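Long-range contacts in histidinol-phosphate aminotransferase (Clostridium acetobutylicum, PDB 3FTB), which probably catalyses pyridoxal 5'-phosphate-dependent amino-group transfer, as expected of a histidinol-phosphate aminotransferase of the class I and II family: residues Val122-Tyr126 with Asp137-Lys141; Ile133-Ile138 with Leu160-Phe166; Ile104-Tyr108 with Phe329-Asp333. All coordinates share one frame; numbering follows the deposited sequence.

Contact 1. Residues Val122-Tyr126 with Asp137-Lys141; sequences VVFSY and DIISK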
# COMPACT_ATOMS: atom_id res chain seq x y z
N VAL A 122 15.99 -13.50 17.01
CA VAL A 122 16.27 -12.20 17.62
C VAL A 122 17.34 -12.30 18.69
O VAL A 122 17.28 -13.14 19.59
CB VAL A 122 15.00 -11.57 18.21
CG1 VAL A 122 15.36 -10.47 19.20
CG2 VAL A 122 14.13 -11.01 17.10
N VAL A 123 18.31 -11.40 18.59
CA VAL A 123 19.37 -11.24 19.58
C VAL A 123 19.38 -9.77 19.98
O VAL A 123 19.37 -8.90 19.11
CB VAL A 123 20.74 -11.61 18.97
CG1 VAL A 123 21.86 -11.39 19.97
CG2 VAL A 123 20.71 -13.05 18.46
N PHE A 124 19.38 -9.47 21.27
CA PHE A 124 19.30 -8.08 21.73
C PHE A 124 20.65 -7.45 22.10
O PHE A 124 21.56 -8.12 22.61
CB PHE A 124 18.30 -7.93 22.90
CG PHE A 124 16.84 -8.05 22.49
CD1 PHE A 124 16.24 -7.09 21.69
CD2 PHE A 124 16.07 -9.11 22.94
CE1 PHE A 124 14.90 -7.20 21.32
CE2 PHE A 124 14.72 -9.23 22.58
CZ PHE A 124 14.14 -8.28 21.77
N SER A 125 20.77 -6.15 21.81
CA SER A 125 21.85 -5.34 22.36
C SER A 125 21.25 -4.14 23.07
O SER A 125 20.51 -3.34 22.46
CB SER A 125 22.84 -4.90 21.28
OG SER A 125 23.91 -4.15 21.85
N TYR A 126 21.54 -4.01 24.36
CA TYR A 126 20.90 -2.99 25.19
C TYR A 126 21.70 -1.69 25.27
O TYR A 126 22.91 -1.71 25.48
CB TYR A 126 20.68 -3.54 26.60
CG TYR A 126 19.59 -4.58 26.70
CD1 TYR A 126 19.82 -5.89 26.32
CD2 TYR A 126 18.33 -4.25 27.18
CE1 TYR A 126 18.82 -6.85 26.42
CE2 TYR A 126 17.33 -5.19 27.29
CZ TYR A 126 17.58 -6.50 26.90
OH TYR A 126 16.58 -7.45 27.00
N ASP A 137 29.54 -4.07 22.18
CA ASP A 137 28.64 -5.23 22.24
C ASP A 137 28.11 -5.58 20.86
O ASP A 137 28.05 -6.76 20.49
CB ASP A 137 27.47 -4.97 23.19
CG ASP A 137 26.64 -6.21 23.45
OD1 ASP A 137 27.23 -7.25 23.81
OD2 ASP A 137 25.41 -6.16 23.29
N ILE A 138 27.70 -4.57 20.10
CA ILE A 138 27.30 -4.79 18.72
C ILE A 138 28.41 -5.54 17.99
O ILE A 138 28.16 -6.53 17.30
CB ILE A 138 26.97 -3.48 17.99
CG1 ILE A 138 25.76 -2.80 18.63
CG2 ILE A 138 26.73 -3.73 16.50
CD1 ILE A 138 25.44 -1.45 18.03
N ILE A 139 29.65 -5.07 18.17
CA ILE A 139 30.82 -5.74 17.62
C ILE A 139 30.87 -7.21 18.05
O ILE A 139 30.96 -8.10 17.21
CB ILE A 139 32.13 -5.08 18.11
CG1 ILE A 139 32.15 -3.58 17.80
CG2 ILE A 139 33.32 -5.78 17.49
CD1 ILE A 139 32.75 -3.23 16.47
N SER A 140 30.80 -7.44 19.36
CA SER A 140 30.99 -8.78 19.91
C SER A 140 29.85 -9.74 19.58
O SER A 140 29.88 -10.89 20.00
CB SER A 140 31.18 -8.70 21.43
OG SER A 140 30.01 -8.20 22.05
N LYS A 141 28.86 -9.25 18.85
CA LYS A 141 27.68 -10.05 18.50
C LYS A 141 27.50 -10.20 16.99
O LYS A 141 26.63 -10.95 16.53
CB LYS A 141 26.41 -9.42 19.07
CG LYS A 141 26.21 -9.60 20.56
CD LYS A 141 25.04 -8.76 21.03
CE LYS A 141 24.68 -9.15 22.44
NZ LYS A 141 25.92 -9.60 23.12
O HOH W 1 23.42 -6.14 25.27
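S125 and D137 make the direct hydrogen bond between strand 122-126 and helix 137-141. S125 OG donates to D137 OD2 over 2.9 Å, meeting the anti lone pair, the one turned away from the other carboxylate oxygen. Both side chains stand anti to their own backbone nitrogens (chi1 -178° for S125), which sends the hydroxyl and the carboxylate into the gap between strand and helix. A water extends this bridge: it donates to D137 OD2 at 2.8 Å and accepts from Y126 N at 3.0 Å, so a single carboxylate oxygen serves a strand side chain and, through the water, a strand N-H.

The charge of D137 is met from the same segment, by K141. K141 NZ lies 2.8 Å from D137 OD1 in a salt bridge, approaching on the syn side but 24° out of the carboxylate plane. With each oxygen engaged, the rotation of the carboxylate is held.

Van der Waals packing comes largely from the aliphatic part of K141, which bridges to the strand. Its CE rests 3.3 Å from the carbonyl oxygen F124 O, and its CD reaches V123 CG1 more loosely, at 4.3 Å. On the buried flank I138 CG1 lies 4.0 Å from the hydroxyl oxygen S125 OG, while I138 also touches V169 of helix 163-176.

Strand and helix segments run nearly antiparallel, at 157°. Here the edge strand 121-126 of the seven-stranded sheet leads into helix 135-141 and on to strand 147-151, which lies beyond strand 100-105: a beta-alpha-beta crossover of the large domain in PLP-dependent aminotransferases.

Contact 2. Residues Ile133-Ile138 with Leu160-Phe166; sequences IDYEDI and LINKEKF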
# COMPACT_ATOMS: atom_id res chain seq x y z
N ILE A 133 24.53 3.56 22.99
CA ILE A 133 24.81 2.31 22.31
C ILE A 133 26.02 1.63 22.95
O ILE A 133 27.00 2.30 23.34
CB ILE A 133 25.08 2.55 20.79
CG1 ILE A 133 23.82 3.04 20.09
CG2 ILE A 133 25.60 1.30 20.10
CD1 ILE A 133 24.07 3.61 18.74
N ASP A 134 25.95 0.31 23.09
CA ASP A 134 27.10 -0.47 23.50
C ASP A 134 27.82 -0.94 22.23
O ASP A 134 27.69 -2.09 21.81
CB ASP A 134 26.64 -1.66 24.35
CG ASP A 134 27.78 -2.32 25.12
OD1 ASP A 134 28.97 -2.04 24.82
OD2 ASP A 134 27.49 -3.14 26.02
N TYR A 135 28.56 -0.03 21.60
CA TYR A 135 29.17 -0.33 20.30
C TYR A 135 30.00 -1.59 20.37
O TYR A 135 29.97 -2.42 19.46
CB TYR A 135 30.02 0.83 19.80
CG TYR A 135 29.23 2.08 19.58
CD1 TYR A 135 28.46 2.25 18.44
CD2 TYR A 135 29.21 3.10 20.54
CE1 TYR A 135 27.71 3.39 18.24
CE2 TYR A 135 28.47 4.25 20.34
CZ TYR A 135 27.72 4.39 19.20
OH TYR A 135 26.97 5.52 19.00
N GLU A 136 30.73 -1.74 21.47
CA GLU A 136 31.60 -2.89 21.67
C GLU A 136 30.80 -4.18 21.77
O GLU A 136 31.32 -5.26 21.48
CB GLU A 136 32.44 -2.69 22.93
CG GLU A 136 33.85 -3.22 22.78
CD GLU A 136 34.63 -2.45 21.74
OE1 GLU A 136 34.64 -1.20 21.80
OE2 GLU A 136 35.22 -3.09 20.85
N ASP A 137 29.54 -4.07 22.18
CA ASP A 137 28.64 -5.23 22.24
C ASP A 137 28.11 -5.58 20.86
O ASP A 137 28.05 -6.76 20.49
CB ASP A 137 27.47 -4.97 23.19
CG ASP A 137 26.64 -6.21 23.45
OD1 ASP A 137 27.23 -7.25 23.81
OD2 ASP A 137 25.41 -6.16 23.29
N ILE A 138 27.70 -4.57 20.10
CA ILE A 138 27.30 -4.79 18.72
C ILE A 138 28.41 -5.54 17.99
O ILE A 138 28.16 -6.53 17.30
CB ILE A 138 26.97 -3.48 17.99
CG1 ILE A 138 25.76 -2.80 18.63
CG2 ILE A 138 26.73 -3.73 16.50
CD1 ILE A 138 25.44 -1.45 18.03
N LEU A 160 21.38 9.56 18.51
CA LEU A 160 22.02 9.44 17.20
C LEU A 160 23.20 8.49 17.25
O LEU A 160 23.94 8.49 18.22
CB LEU A 160 22.52 10.81 16.73
CG LEU A 160 21.51 11.82 16.19
CD1 LEU A 160 22.14 13.21 16.19
CD2 LEU A 160 21.04 11.43 14.80
N ILE A 161 23.38 7.68 16.20
CA ILE A 161 24.54 6.81 16.09
C ILE A 161 25.85 7.60 15.87
O ILE A 161 26.03 8.25 14.85
CB ILE A 161 24.38 5.81 14.94
CG1 ILE A 161 23.14 4.93 15.14
CG2 ILE A 161 25.64 4.96 14.80
CD1 ILE A 161 22.79 4.09 13.92
N ASN A 162 26.75 7.54 16.85
CA ASN A 162 28.09 8.10 16.76
C ASN A 162 28.82 7.55 15.54
O ASN A 162 29.16 6.37 15.49
CB ASN A 162 28.87 7.76 18.06
CG ASN A 162 30.27 8.38 18.11
OD1 ASN A 162 31.07 8.23 17.20
ND2 ASN A 162 30.57 9.04 19.22
N LYS A 163 29.04 8.41 14.55
CA LYS A 163 29.64 7.95 13.31
C LYS A 163 31.02 7.36 13.55
O LYS A 163 31.30 6.24 13.14
CB LYS A 163 29.70 9.07 12.27
CG LYS A 163 29.68 8.57 10.83
CD LYS A 163 30.06 9.67 9.85
CE LYS A 163 28.93 10.66 9.59
NZ LYS A 163 29.45 11.80 8.76
N GLU A 164 31.88 8.09 14.25
CA GLU A 164 33.25 7.62 14.48
C GLU A 164 33.32 6.20 15.10
O GLU A 164 34.06 5.35 14.61
CB GLU A 164 34.06 8.65 15.26
CG GLU A 164 35.42 8.16 15.75
CD GLU A 164 35.37 7.66 17.19
OE1 GLU A 164 34.73 8.33 18.03
OE2 GLU A 164 35.97 6.60 17.48
N LYS A 165 32.53 5.95 16.15
CA LYS A 165 32.53 4.65 16.83
C LYS A 165 31.90 3.53 16.01
O LYS A 165 32.31 2.37 16.09
CB LYS A 165 31.79 4.74 18.17
CG LYS A 165 32.19 5.89 19.06
CD LYS A 165 31.81 5.61 20.50
CE LYS A 165 32.51 6.56 21.46
NZ LYS A 165 32.43 6.07 22.87
N PHE A 166 30.87 3.88 15.24
CA PHE A 166 30.11 2.90 14.47
C PHE A 166 30.87 2.47 13.21
O PHE A 166 30.57 1.41 12.64
CB PHE A 166 28.74 3.47 14.10
CG PHE A 166 27.67 2.43 13.84
CD1 PHE A 166 27.05 1.77 14.90
CD2 PHE A 166 27.26 2.15 12.55
CE1 PHE A 166 26.05 0.83 14.66
CE2 PHE A 166 26.26 1.21 12.31
CZ PHE A 166 25.66 0.55 13.37
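Different first torsions bring Y135 and F166 together: Y135 CG stands anti to its carbonyl carbon (chi1 -62°), whereas F166 CG stands anti to its backbone nitrogen (chi1 -156°). The contact joins the N-terminal ends of two helices, 135-141 and 163-176, on one face of the alpha/beta sheet, each preceded by an N-cap residue, D134 and N162. The two side chains cross at about a right angle, and F166 CD1 comes to the Y135 edge, in its plane, 3.8 Å from Y135 CE1.

The Y135 ring is sandwiched. K165 CB sits over its centre in a CH-pi contact, 3.8 Å from the centroid, and the extended lysine chain runs on so that K165 CD touches Y135 CE2 at 3.6 Å. I133 CG2, from the same segment as the ring, covers the opposite face toward the rim. Deeper in, I133 CD1 packs on I161 CG1 at 3.9 Å, and both isoleucines reach I150 of strand 147-151; F166 CE1 meets I138 CD1.

At the N162 cap, K165 N donates to N162 OD1 at 2.9 Å, almost straight (169°) but from above the carbonyl plane. N162 also uses its backbone, with N162 N donating to Y135 OH at 3.0 Å.

Contact 3. Residues Ile104-Tyr108 with Phe329-Asp333; sequences IVPSY and FIGLD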
# COMPACT_ATOMS: atom_id res chain seq x y z
N ILE A 104 18.90 -3.50 18.54
CA ILE A 104 19.35 -2.61 19.59
C ILE A 104 18.10 -2.09 20.27
O ILE A 104 17.16 -1.62 19.61
CB ILE A 104 20.18 -1.43 19.04
CG1 ILE A 104 21.62 -1.87 18.81
CG2 ILE A 104 20.17 -0.27 20.04
CD1 ILE A 104 21.76 -3.19 18.11
N VAL A 105 18.09 -2.16 21.60
CA VAL A 105 16.88 -1.95 22.36
C VAL A 105 17.25 -1.29 23.70
O VAL A 105 18.35 -1.52 24.21
CB VAL A 105 16.17 -3.32 22.54
CG1 VAL A 105 16.80 -4.10 23.69
CG2 VAL A 105 14.67 -3.15 22.71
N PRO A 106 16.36 -0.44 24.26
CA PRO A 106 15.01 -0.07 23.80
C PRO A 106 14.99 0.35 22.33
O PRO A 106 16.01 0.86 21.82
CB PRO A 106 14.65 1.14 24.68
CG PRO A 106 15.51 1.02 25.86
CD PRO A 106 16.77 0.36 25.43
N SER A 107 13.87 0.13 21.64
CA SER A 107 13.69 0.63 20.28
C SER A 107 12.23 0.53 19.83
O SER A 107 11.39 -0.05 20.51
CB SER A 107 14.58 -0.13 19.31
OG SER A 107 14.18 -1.49 19.25
N TYR A 108 11.94 1.11 18.67
CA TYR A 108 10.61 1.07 18.08
C TYR A 108 10.08 -0.37 18.01
O TYR A 108 10.71 -1.25 17.40
CB TYR A 108 10.69 1.69 16.70
CG TYR A 108 9.39 1.88 15.96
CD1 TYR A 108 8.32 2.53 16.55
CD2 TYR A 108 9.24 1.44 14.65
CE1 TYR A 108 7.13 2.72 15.86
CE2 TYR A 108 8.06 1.63 13.95
CZ TYR A 108 7.00 2.27 14.56
OH TYR A 108 5.83 2.45 13.86
N PHE A 329 8.38 -1.00 26.15
CA PHE A 329 9.70 -0.99 25.53
C PHE A 329 10.63 -1.93 26.31
O PHE A 329 10.61 -1.94 27.54
CB PHE A 329 10.31 0.41 25.55
CG PHE A 329 9.74 1.34 24.52
CD1 PHE A 329 10.18 1.30 23.20
CD2 PHE A 329 8.78 2.29 24.87
CE1 PHE A 329 9.67 2.18 22.26
CE2 PHE A 329 8.27 3.17 23.92
CZ PHE A 329 8.71 3.11 22.63
N ILE A 330 11.44 -2.70 25.59
CA ILE A 330 12.37 -3.63 26.22
C ILE A 330 13.56 -2.90 26.84
O ILE A 330 14.40 -2.34 26.13
CB ILE A 330 12.85 -4.74 25.25
CG1 ILE A 330 11.78 -5.83 25.16
CG2 ILE A 330 14.15 -5.35 25.73
CD1 ILE A 330 12.20 -7.02 24.35
N GLY A 331 13.61 -2.91 28.17
CA GLY A 331 14.65 -2.21 28.90
C GLY A 331 14.11 -1.08 29.74
O GLY A 331 14.77 -0.60 30.67
N LEU A 332 12.89 -0.64 29.43
CA LEU A 332 12.29 0.47 30.14
C LEU A 332 11.10 0.05 31.03
O LEU A 332 10.33 -0.85 30.69
CB LEU A 332 11.86 1.55 29.14
CG LEU A 332 12.97 2.09 28.24
CD1 LEU A 332 12.43 3.16 27.34
CD2 LEU A 332 14.14 2.64 29.05
N ASP A 333 10.97 0.70 32.18
CA ASP A 333 9.88 0.41 33.12
C ASP A 333 8.89 1.57 33.19
O ASP A 333 8.85 2.40 32.28
CB ASP A 333 10.43 0.02 34.50
CG ASP A 333 11.04 1.20 35.25
OD1 ASP A 333 11.24 2.26 34.64
OD2 ASP A 333 11.32 1.05 36.47
O HOH W 2 11.85 -1.79 22.88
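The N-H groups of I330 and S107 both donate to one water, at 2.9 Å from I330 N and 3.1 Å from S107 N, a bridge between segments that share no direct hydrogen bond. Close by, S107 O lies at the edge of the F329 ring, near its plane, 3.2 Å from F329 CD1.

P106, which follows a cis peptide bond, packs its ring against the turn 329-332. Its CG lies 3.6 Å from L332 CG, the two side chains crossing at about a right angle, and I330 O also stands against P106 CG. V105 CG2 presses on I330 CB at 3.5 Å; with chi1 at 81°, V105 CG1 lies between its backbone N and carbonyl carbon, where it touches I330 CG2 at 3.6 Å.

The turn is type II, closed by L332 N donating to F329 O at 3.2 Å, and G331 supplies the positive phi (116°) of its third position. Beyond the segments, P106 O accepts from N154 ND2, and the side chain of Y108 comes within about 3 Å of a bound phosphate ion, probably from the crystallisation liquor. This is the joint where a strand end of the large domain meets a loop of the small domain, as in fold-type I aminotransferases.

From the N terminus, strand 100-105 and its following loop supply the first half of contact 3, which closes only at 329-333, a loop of over 200 residues enclosing the other two. Inside it, contact 1 brings strand 121-126 against helix 135-141, and contact 2 begins on the helix where contact 1 ends, finishing at 160-166; the two are consecutive and share D137 and I138. Contact 1 ties helix 135-141 to the edge strand, contact 2 ties its start to that of helix 163-176, and contact 3 joins the seven-stranded sheet to the small domain. Neighbouring strands 100-105 and 121-126 couple contacts 3 and 1, with F124 and Y126 also touching I330; I138 packs on I104, linking contact 2 to contact 3.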